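Local coordinates for dual specificity protein phosphatase 8 (Homo sapiens, PDB 4JMK), which probably dephosphorylates phosphotyrosine, phosphoserine and phosphothreonine in proteins and restrains mitogen-activated protein kinases, the present chain being its phosphatase domain, at residues S30-A35 against I85-A90; H9-S14 against S81-V86; K16-K21 against P40-I45. The protein carries 1 engineered substitution. All coordinates share one frame; numbering follows the deposited sequence.

Contact 1: S30-A35 against I85-A90. Engineered in segment 85-90: S88 (natural residue Cys). With SO4 (sulfate ion), chain C.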
loop_
_atom_site.group_PDB
_atom_site.type_symbol
_atom_site.label_atom_id
_atom_site.label_comp_id
_atom_site.label_asym_id
_atom_site.label_seq_id
_atom_site.Cartn_x
_atom_site.Cartn_y
_atom_site.Cartn_z
ATOM N N SER A 30 -12.146 3.204 7.740
ATOM C CA SER A 30 -12.294 2.227 8.822
ATOM C C SER A 30 -11.257 1.101 8.778
ATOM O O SER A 30 -11.078 0.392 9.767
ATOM C CB SER A 30 -13.717 1.638 8.838
ATOM O OG SER A 30 -13.961 0.785 7.716
ATOM N N TYR A 31 -10.571 0.947 7.642
ATOM C CA TYR A 31 -9.499 -0.049 7.499
ATOM C C TYR A 31 -8.132 0.627 7.440
ATOM O O TYR A 31 -7.983 1.670 6.792
ATOM C CB TYR A 31 -9.664 -0.823 6.189
ATOM C CG TYR A 31 -10.684 -1.936 6.214
ATOM C CD1 TYR A 31 -12.042 -1.663 6.214
ATOM C CD2 TYR A 31 -10.280 -3.261 6.197
ATOM C CE1 TYR A 31 -12.970 -2.684 6.207
ATOM C CE2 TYR A 31 -11.198 -4.288 6.192
ATOM C CZ TYR A 31 -12.537 -3.993 6.198
ATOM O OH TYR A 31 -13.453 -5.016 6.194
ATOM N N VAL A 32 -7.143 0.004 8.071
ATOM C CA VAL A 32 -5.773 0.537 8.111
ATOM C C VAL A 32 -4.729 -0.540 7.835
ATOM O O VAL A 32 -4.699 -1.590 8.505
ATOM C CB VAL A 32 -5.440 1.174 9.475
ATOM C CG1 VAL A 32 -3.926 1.545 9.544
ATOM C CG2 VAL A 32 -6.302 2.418 9.711
ATOM N N LEU A 33 -3.876 -0.273 6.847
ATOM C CA LEU A 33 -2.707 -1.102 6.572
ATOM C C LEU A 33 -1.476 -0.300 6.972
ATOM O O LEU A 33 -1.150 0.709 6.347
ATOM C CB LEU A 33 -2.648 -1.476 5.084
ATOM C CG LEU A 33 -1.576 -2.466 4.635
ATOM C CD1 LEU A 33 -1.576 -3.680 5.482
ATOM C CD2 LEU A 33 -1.808 -2.863 3.163
ATOM N N ASN A 34 -0.813 -0.754 8.026
ATOM C CA ASN A 34 0.273 -0.029 8.678
ATOM C C ASN A 34 1.582 -0.701 8.305
ATOM O O ASN A 34 1.880 -1.805 8.786
ATOM C CB ASN A 34 0.033 -0.117 10.187
ATOM C CG ASN A 34 1.097 0.577 11.013
ATOM O OD1 ASN A 34 2.240 0.745 10.588
ATOM N ND2 ASN A 34 0.731 0.938 12.236
ATOM N N ALA A 35 2.359 -0.046 7.442
ATOM C CA ALA A 35 3.610 -0.623 6.954
ATOM C C ALA A 35 4.764 -0.053 7.753
ATOM O O ALA A 35 5.464 0.846 7.285
ATOM C CB ALA A 35 3.792 -0.321 5.471
ATOM N N ILE A 85 -6.735 2.938 4.392
ATOM C CA ILE A 85 -5.558 3.768 4.230
ATOM C C ILE A 85 -4.319 2.919 4.458
ATOM O O ILE A 85 -4.236 2.134 5.422
ATOM C CB ILE A 85 -5.559 4.997 5.171
ATOM C CG1 ILE A 85 -4.314 5.854 4.930
ATOM C CG2 ILE A 85 -5.625 4.572 6.609
ATOM C CD1 ILE A 85 -4.190 7.015 5.894
ATOM N N VAL A 86 -3.375 3.059 3.538
ATOM C CA VAL A 86 -2.076 2.436 3.688
ATOM C C VAL A 86 -1.129 3.547 4.114
ATOM O O VAL A 86 -1.057 4.595 3.462
ATOM C CB VAL A 86 -1.587 1.854 2.371
ATOM C CG1 VAL A 86 -0.281 1.115 2.597
ATOM C CG2 VAL A 86 -2.623 0.914 1.827
ATOM N N HIS A 87 -0.409 3.335 5.210
ATOM C CA HIS A 87 0.460 4.385 5.727
ATOM C C HIS A 87 1.748 3.815 6.275
ATOM O O HIS A 87 1.858 2.613 6.543
ATOM C CB HIS A 87 -0.241 5.184 6.841
ATOM C CG HIS A 87 -0.254 4.485 8.164
ATOM N ND1 HIS A 87 0.743 4.652 9.111
ATOM C CD2 HIS A 87 -1.127 3.597 8.699
ATOM C CE1 HIS A 87 0.478 3.902 10.162
ATOM N NE2 HIS A 87 -0.649 3.251 9.941
ATOM N N SER A 88 2.735 4.691 6.420
ATOM C CA SER A 88 3.923 4.369 7.188
ATOM C C SER A 88 4.218 5.603 8.028
ATOM O O SER A 88 3.290 6.303 8.428
ATOM C CB SER A 88 5.074 3.995 6.252
ATOM O OG SER A 88 5.041 4.779 5.070
ATOM N N LEU A 89 5.485 5.894 8.301
ATOM C CA LEU A 89 5.783 7.085 9.089
ATOM C C LEU A 89 5.480 8.347 8.287
ATOM O O LEU A 89 4.695 9.203 8.716
ATOM C CB LEU A 89 7.244 7.077 9.551
ATOM C CG LEU A 89 7.664 8.234 10.472
ATOM C CD1 LEU A 89 6.737 8.321 11.662
ATOM C CD2 LEU A 89 9.079 8.033 10.938
ATOM N N ALA A 90 6.094 8.448 7.112
ATOM C CA ALA A 90 5.986 9.641 6.279
ATOM C C ALA A 90 5.057 9.406 5.099
ATOM O O ALA A 90 4.566 10.353 4.486
ATOM C CB ALA A 90 7.373 10.065 5.779
HETATM S S SO4 C . 8.099 5.859 4.878
HETATM O O1 SO4 C . 7.732 6.150 6.263
HETATM O O2 SO4 C . 8.681 4.522 4.843
HETATM O O3 SO4 C . 9.081 6.839 4.443
HETATM O O4 SO4 C . 6.956 5.927 4.002
HETATM O O HOH W 1 -1.716 2.388 12.224
#
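Strand residues V32, L33 and N34 pair in parallel with I85, V86 and H87, the segment axes approaching to 4.8 Å at 24°. They belong to the mixed sheet of the dual-specificity phosphatase domain, the second strand running into the active-site P-loop. L33 N donates to I85 O (2.8 Å), H87 N to L33 O and, one step earlier along the ladder, I85 N to Y31 O; A35 N closes it on H87 O at 2.9 Å. On one face of the sheet V32 and I85 lie side by side, V32 CG2 3.8 Å from I85 CG2. On the other face L33 and V86 also lie side by side, L33 CB against V86 CG2. The H87 ring, whose CG sits between the backbone N and the carbonyl carbon (chi1 78°), leans back over the neighbouring strand. V32 CG1 meets the ring's edge nearly in plane, 3.6 Å from H87 CD2, while the N34 amide crosses at 48° between planes, its CG 3.4 Å from H87 NE2. That amide is held mainly by S36 OG on OD1 and by C39 O on ND2; a water on H87 NE2 takes only a weak bond from ND2. H87 ND1 donates in the ring plane to S88 O at 3.1 Å, which fixes the ring's rotation. S88 is engineered; the natural cysteine is the predicted phosphocysteine nucleophile. A sulfate, probably a crystallisation additive, rests in the loop, held by I92 N, S93 N and R94 NE, and A90 N points almost straight at its O1 from 2.9 Å.

Contact 2: H9-S14 against S81-V86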
loop_
_atom_site.group_PDB
_atom_site.type_symbol
_atom_site.label_atom_id
_atom_site.label_comp_id
_atom_site.label_asym_id
_atom_site.label_seq_id
_atom_site.Cartn_x
_atom_site.Cartn_y
_atom_site.Cartn_z
ATOM N N HIS A 9 -11.334 3.344 -3.103
ATOM C CA HIS A 9 -11.256 2.579 -1.861
ATOM C C HIS A 9 -9.860 2.624 -1.248
ATOM O O HIS A 9 -9.622 2.024 -0.213
ATOM C CB HIS A 9 -11.676 1.124 -2.087
ATOM C CG HIS A 9 -10.842 0.398 -3.102
ATOM N ND1 HIS A 9 -10.819 0.752 -4.438
ATOM C CD2 HIS A 9 -10.018 -0.671 -2.981
ATOM C CE1 HIS A 9 -10.010 -0.066 -5.089
ATOM N NE2 HIS A 9 -9.515 -0.941 -4.233
ATOM N N LEU A 10 -8.928 3.327 -1.881
ATOM C CA LEU A 10 -7.528 3.243 -1.424
ATOM C C LEU A 10 -6.868 4.608 -1.228
ATOM O O LEU A 10 -6.701 5.386 -2.193
ATOM C CB LEU A 10 -6.712 2.393 -2.422
ATOM C CG LEU A 10 -5.208 2.278 -2.143
ATOM C CD1 LEU A 10 -4.976 1.501 -0.859
ATOM C CD2 LEU A 10 -4.526 1.587 -3.315
ATOM N N TYR A 11 -6.492 4.879 0.025
ATOM C CA TYR A 11 -5.775 6.091 0.416
ATOM C C TYR A 11 -4.340 5.781 0.798
ATOM O O TYR A 11 -4.037 4.676 1.265
ATOM C CB TYR A 11 -6.446 6.735 1.634
ATOM C CG TYR A 11 -7.796 7.329 1.334
ATOM C CD1 TYR A 11 -8.917 6.522 1.241
ATOM C CD2 TYR A 11 -7.950 8.705 1.173
ATOM C CE1 TYR A 11 -10.162 7.059 0.969
ATOM C CE2 TYR A 11 -9.193 9.252 0.907
ATOM C CZ TYR A 11 -10.296 8.420 0.808
ATOM O OH TYR A 11 -11.543 8.945 0.538
ATOM N N LEU A 12 -3.465 6.778 0.626
ATOM C CA LEU A 12 -2.055 6.660 0.989
ATOM C C LEU A 12 -1.692 7.858 1.880
ATOM O O LEU A 12 -1.978 9.002 1.527
ATOM C CB LEU A 12 -1.206 6.648 -0.297
ATOM C CG LEU A 12 0.305 6.467 -0.225
ATOM C CD1 LEU A 12 0.626 5.206 0.558
ATOM C CD2 LEU A 12 0.891 6.399 -1.642
ATOM N N GLY A 13 -1.100 7.611 3.041
ATOM C CA GLY A 13 -0.843 8.711 3.957
ATOM C C GLY A 13 0.256 8.453 4.962
ATOM O O GLY A 13 1.002 7.475 4.840
ATOM N N SER A 14 0.350 9.346 5.954
ATOM C CA SER A 14 1.424 9.333 6.949
ATOM C C SER A 14 0.907 8.901 8.312
ATOM O O SER A 14 -0.307 8.773 8.515
ATOM C CB SER A 14 2.006 10.736 7.100
ATOM O OG SER A 14 1.035 11.619 7.648
ATOM N N SER A 81 -17.137 -2.728 0.593
ATOM C CA SER A 81 -17.494 -1.348 0.260
ATOM C C SER A 81 -16.897 -0.355 1.253
ATOM O O SER A 81 -17.567 0.593 1.657
ATOM C CB SER A 81 -19.020 -1.164 0.209
ATOM O OG SER A 81 -19.598 -1.918 -0.835
ATOM N N CYS A 82 -15.648 -0.585 1.658
ATOM C CA CYS A 82 -14.989 0.273 2.641
ATOM C C CYS A 82 -13.714 0.882 2.066
ATOM O O CYS A 82 -13.172 0.385 1.081
ATOM C CB CYS A 82 -14.645 -0.516 3.902
ATOM S SG CYS A 82 -16.075 -0.952 4.950
ATOM N N GLN A 83 -13.233 1.951 2.694
ATOM C CA GLN A 83 -11.970 2.561 2.293
ATOM C C GLN A 83 -10.877 2.115 3.251
ATOM O O GLN A 83 -11.130 1.954 4.449
ATOM C CB GLN A 83 -12.073 4.092 2.310
ATOM C CG GLN A 83 -13.089 4.663 1.328
ATOM C CD GLN A 83 -14.461 4.762 1.952
ATOM O OE1 GLN A 83 -14.712 5.642 2.779
ATOM N NE2 GLN A 83 -15.352 3.848 1.579
ATOM N N VAL A 84 -9.670 1.914 2.720
ATOM C CA VAL A 84 -8.517 1.528 3.530
ATOM C C VAL A 84 -7.436 2.574 3.322
ATOM O O VAL A 84 -7.266 3.079 2.205
ATOM C CB VAL A 84 -8.001 0.107 3.150
ATOM C CG1 VAL A 84 -7.772 -0.005 1.651
ATOM C CG2 VAL A 84 -6.722 -0.242 3.904
ATOM N N ILE A 85 -6.735 2.938 4.392
ATOM C CA ILE A 85 -5.558 3.768 4.230
ATOM C C ILE A 85 -4.319 2.919 4.458
ATOM O O ILE A 85 -4.236 2.134 5.422
ATOM C CB ILE A 85 -5.559 4.997 5.171
ATOM C CG1 ILE A 85 -4.314 5.854 4.930
ATOM C CG2 ILE A 85 -5.625 4.572 6.609
ATOM C CD1 ILE A 85 -4.190 7.015 5.894
ATOM N N VAL A 86 -3.375 3.059 3.538
ATOM C CA VAL A 86 -2.076 2.436 3.688
ATOM C C VAL A 86 -1.129 3.547 4.114
ATOM O O VAL A 86 -1.057 4.595 3.462
ATOM C CB VAL A 86 -1.587 1.854 2.371
ATOM C CG1 VAL A 86 -0.281 1.115 2.597
ATOM C CG2 VAL A 86 -2.623 0.914 1.827
#
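At the edge of the Y11 ring, near its plane, lie Q83 CG, 3.8 Å from Y11 CE1, and V84 O, 3.9 Å from Y11 CD1. The ring's CG stands anti to the carbonyl carbon, beside the backbone N (chi1 -69°); the Y11 and Q83 side chains run side by side, pointing the same way. L3 and N27 also touch Y11. The imidazole of H9 takes a different course. Its CB rests against C82 O, while NE2 bonds to the hydroxyl of Y102 in helix 94-107. Strands 10-13 and 83-86 are parallel neighbours in the domain's sheet, their axes 4.6 Å apart at 26°, so that strand 83-87 lies inside the sheet with 29-34 on its other flank. Four backbone bonds join them: V84 N to H9 O, Y11 N to V84 O, V86 N to Y11 O (2.9 Å) and G13 N to V86 O. The L10, L12, V84 and V86 side chains share the face covered by helices 67-79 and 94-107. There L10 CD1 bridges two valines, 3.6 Å from V86 CG2 and 4.0 Å from V84 CG1. V84 holds CG1 between its backbone N and carbonyl carbon (chi1 52°), only 3.3 Å from H9 O, the acceptor that its own N uses. L12 CD1 touches V86 O. On the opposite face Y11 CB packs on I85 CG1, and a CB built on G13 would come within 3.1 Å of I85 CD1, a tight fit.

Contact 3: K16-K21 against P40-I45; sequences KDVLNK and PKPDFI
F44 places its CG between the backbone N and the carbonyl carbon (chi1 54°), while K21 sets its CG anti to the backbone N (chi1 -176°), and the two side chains cross at a slant. K21 CG lies over one face of the F44 ring, 4.0 Å from the centroid and 17° off the normal, a CH-pi contact. The opposite face is covered by P42 CB, 3.5 Å above the plane and displaced toward the rim. An alanine in place of F44 would probably leave K21 CG and P42 CB without the surface between them and open a gap beside V18 O. That oxygen is 3.3 Å from F44 CZ, and it is buried with no hydrogen-bonding partner in the model. In the phosphatase fold the contact joins helix 15-18 and the start of helix 21-26, which N20 caps through L23 N, to the loop between strands 29-34 and 50-52. The P42 ring crosses V18 at about a right angle, its CG 3.9 Å from V18 CG2. L19 branches to both prolines, CD1 touching P40 CG and CD2 4.1 Å from P42 CB. A type I turn, P42 to I45, shapes the loop; K41 NZ donates to I45 O at 2.8 Å and also to P42 O.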
loop_
_atom_site.group_PDB
_atom_site.type_symbol
_atom_site.label_atom_id
_atom_site.label_comp_id
_atom_site.label_asym_id
_atom_site.label_seq_id
_atom_site.Cartn_x
_atom_site.Cartn_y
_atom_site.Cartn_z
ATOM N N LYS A 16 0.939 10.827 10.885
ATOM C CA LYS A 16 0.131 11.963 11.326
ATOM C C LYS A 16 -1.284 11.936 10.755
ATOM O O LYS A 16 -2.221 12.298 11.454
ATOM C CB LYS A 16 0.806 13.304 11.008
ATOM C CG LYS A 16 2.094 13.546 11.790
ATOM C CD LYS A 16 2.516 15.015 11.759
ATOM C CE LYS A 16 3.980 15.183 12.177
ATOM N NZ LYS A 16 4.369 16.618 12.343
ATOM N N ASP A 17 -1.437 11.534 9.491
ATOM C CA ASP A 17 -2.767 11.351 8.903
ATOM C C ASP A 17 -3.608 10.319 9.661
ATOM O O ASP A 17 -4.740 10.605 10.073
ATOM C CB ASP A 17 -2.664 10.906 7.435
ATOM C CG ASP A 17 -2.111 11.981 6.529
ATOM O OD1 ASP A 17 -2.304 13.175 6.838
ATOM O OD2 ASP A 17 -1.492 11.630 5.497
ATOM N N VAL A 18 -3.064 9.119 9.838
ATOM C CA VAL A 18 -3.852 7.993 10.344
ATOM C C VAL A 18 -4.240 8.178 11.818
ATOM O O VAL A 18 -5.221 7.599 12.287
ATOM C CB VAL A 18 -3.112 6.644 10.142
ATOM C CG1 VAL A 18 -2.019 6.461 11.198
ATOM C CG2 VAL A 18 -4.088 5.476 10.191
ATOM N N LEU A 19 -3.486 9.010 12.534
ATOM C CA LEU A 19 -3.757 9.259 13.955
ATOM C C LEU A 19 -4.672 10.462 14.169
ATOM O O LEU A 19 -5.099 10.746 15.297
ATOM C CB LEU A 19 -2.448 9.445 14.732
ATOM C CG LEU A 19 -1.536 8.216 14.795
ATOM C CD1 LEU A 19 -0.257 8.529 15.572
ATOM C CD2 LEU A 19 -2.271 7.041 15.422
ATOM N N ASN A 20 -4.980 11.162 13.085
ATOM C CA ASN A 20 -5.905 12.287 13.134
ATOM C C ASN A 20 -7.340 11.774 13.083
ATOM O O ASN A 20 -7.885 11.560 11.991
ATOM C CB ASN A 20 -5.626 13.219 11.950
ATOM C CG ASN A 20 -6.412 14.514 12.017
ATOM O OD1 ASN A 20 -7.581 14.534 12.405
ATOM N ND2 ASN A 20 -5.777 15.601 11.618
ATOM N N LYS A 21 -7.958 11.576 14.250
ATOM C CA LYS A 21 -9.281 10.940 14.299
ATOM C C LYS A 21 -10.305 11.669 13.443
ATOM O O LYS A 21 -11.074 11.042 12.711
ATOM C CB LYS A 21 -9.800 10.826 15.737
ATOM C CG LYS A 21 -11.128 10.076 15.836
ATOM C CD LYS A 21 -11.507 9.785 17.281
ATOM C CE LYS A 21 -12.206 10.968 17.931
ATOM N NZ LYS A 21 -13.559 11.229 17.313
ATOM N N PRO A 40 1.971 3.221 15.758
ATOM C CA PRO A 40 0.910 2.545 16.515
ATOM C C PRO A 40 -0.381 2.412 15.708
ATOM O O PRO A 40 -0.639 3.233 14.811
ATOM C CB PRO A 40 0.676 3.501 17.689
ATOM C CG PRO A 40 0.982 4.867 17.114
ATOM C CD PRO A 40 2.119 4.642 16.131
ATOM N N LYS A 41 -1.181 1.391 16.011
ATOM C CA LYS A 41 -2.564 1.344 15.535
ATOM C C LYS A 41 -3.312 2.458 16.249
ATOM O O LYS A 41 -3.080 2.680 17.441
ATOM C CB LYS A 41 -3.229 0.002 15.879
ATOM C CG LYS A 41 -4.724 -0.061 15.518
ATOM C CD LYS A 41 -5.359 -1.446 15.727
ATOM C CE LYS A 41 -5.758 -1.685 17.176
ATOM N NZ LYS A 41 -6.735 -0.653 17.638
ATOM N N PRO A 42 -4.202 3.168 15.532
ATOM C CA PRO A 42 -5.004 4.190 16.212
ATOM C C PRO A 42 -6.008 3.488 17.108
ATOM O O PRO A 42 -6.509 2.419 16.734
ATOM C CB PRO A 42 -5.745 4.886 15.062
ATOM C CG PRO A 42 -5.047 4.449 13.793
ATOM C CD PRO A 42 -4.520 3.083 14.095
ATOM N N ASP A 43 -6.296 4.063 18.266
ATOM C CA ASP A 43 -7.192 3.425 19.229
ATOM C C ASP A 43 -8.586 3.237 18.661
ATOM O O ASP A 43 -9.313 2.309 19.053
ATOM C CB ASP A 43 -7.275 4.265 20.504
ATOM C CG ASP A 43 -6.083 4.058 21.405
ATOM O OD1 ASP A 43 -6.220 4.243 22.637
ATOM O OD2 ASP A 43 -5.008 3.701 20.876
ATOM N N PHE A 44 -8.954 4.121 17.736
ATOM C CA PHE A 44 -10.304 4.147 17.179
ATOM C C PHE A 44 -10.530 3.186 16.010
ATOM O O PHE A 44 -11.622 3.161 15.425
ATOM C CB PHE A 44 -10.698 5.583 16.788
ATOM C CG PHE A 44 -9.715 6.262 15.862
ATOM C CD1 PHE A 44 -9.782 6.064 14.484
ATOM C CD2 PHE A 44 -8.744 7.112 16.368
ATOM C CE1 PHE A 44 -8.888 6.698 13.624
ATOM C CE2 PHE A 44 -7.848 7.749 15.520
ATOM C CZ PHE A 44 -7.921 7.545 14.149
ATOM N N ILE A 45 -9.508 2.392 15.684
ATOM C CA ILE A 45 -9.596 1.402 14.607
ATOM C C ILE A 45 -9.765 -0.012 15.179
ATOM O O ILE A 45 -9.059 -0.388 16.120
ATOM C CB ILE A 45 -8.322 1.431 13.707
ATOM C CG1 ILE A 45 -8.207 2.766 12.956
ATOM C CG2 ILE A 45 -8.332 0.273 12.728
ATOM C CD1 ILE A 45 -9.415 3.084 12.017
#

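Overall arrangement
Contacts 1 and 2 lie on the two flanks of strand 83-87, share I85 and V86, and have centres 8 Å apart. Contact 3 sits nearer the surface, its centre about 17 Å from the chain's and 9 Å from contact 1, and in sequence it nests within the loop that contact 2 closes. V18 ties it to the sheet: CG1 is 3.7 Å from H87 NE2, and CG2 is 3.8 Å from V32 CG2 and 4.0 Å from I85 CG2. Contact 1 alone contains S88, the engineered position of the predicted nucleophile, and touches the sulfate. The L12 side chain of contact 2 is about 6 Å from that of S88, that of V18 about 9 Å.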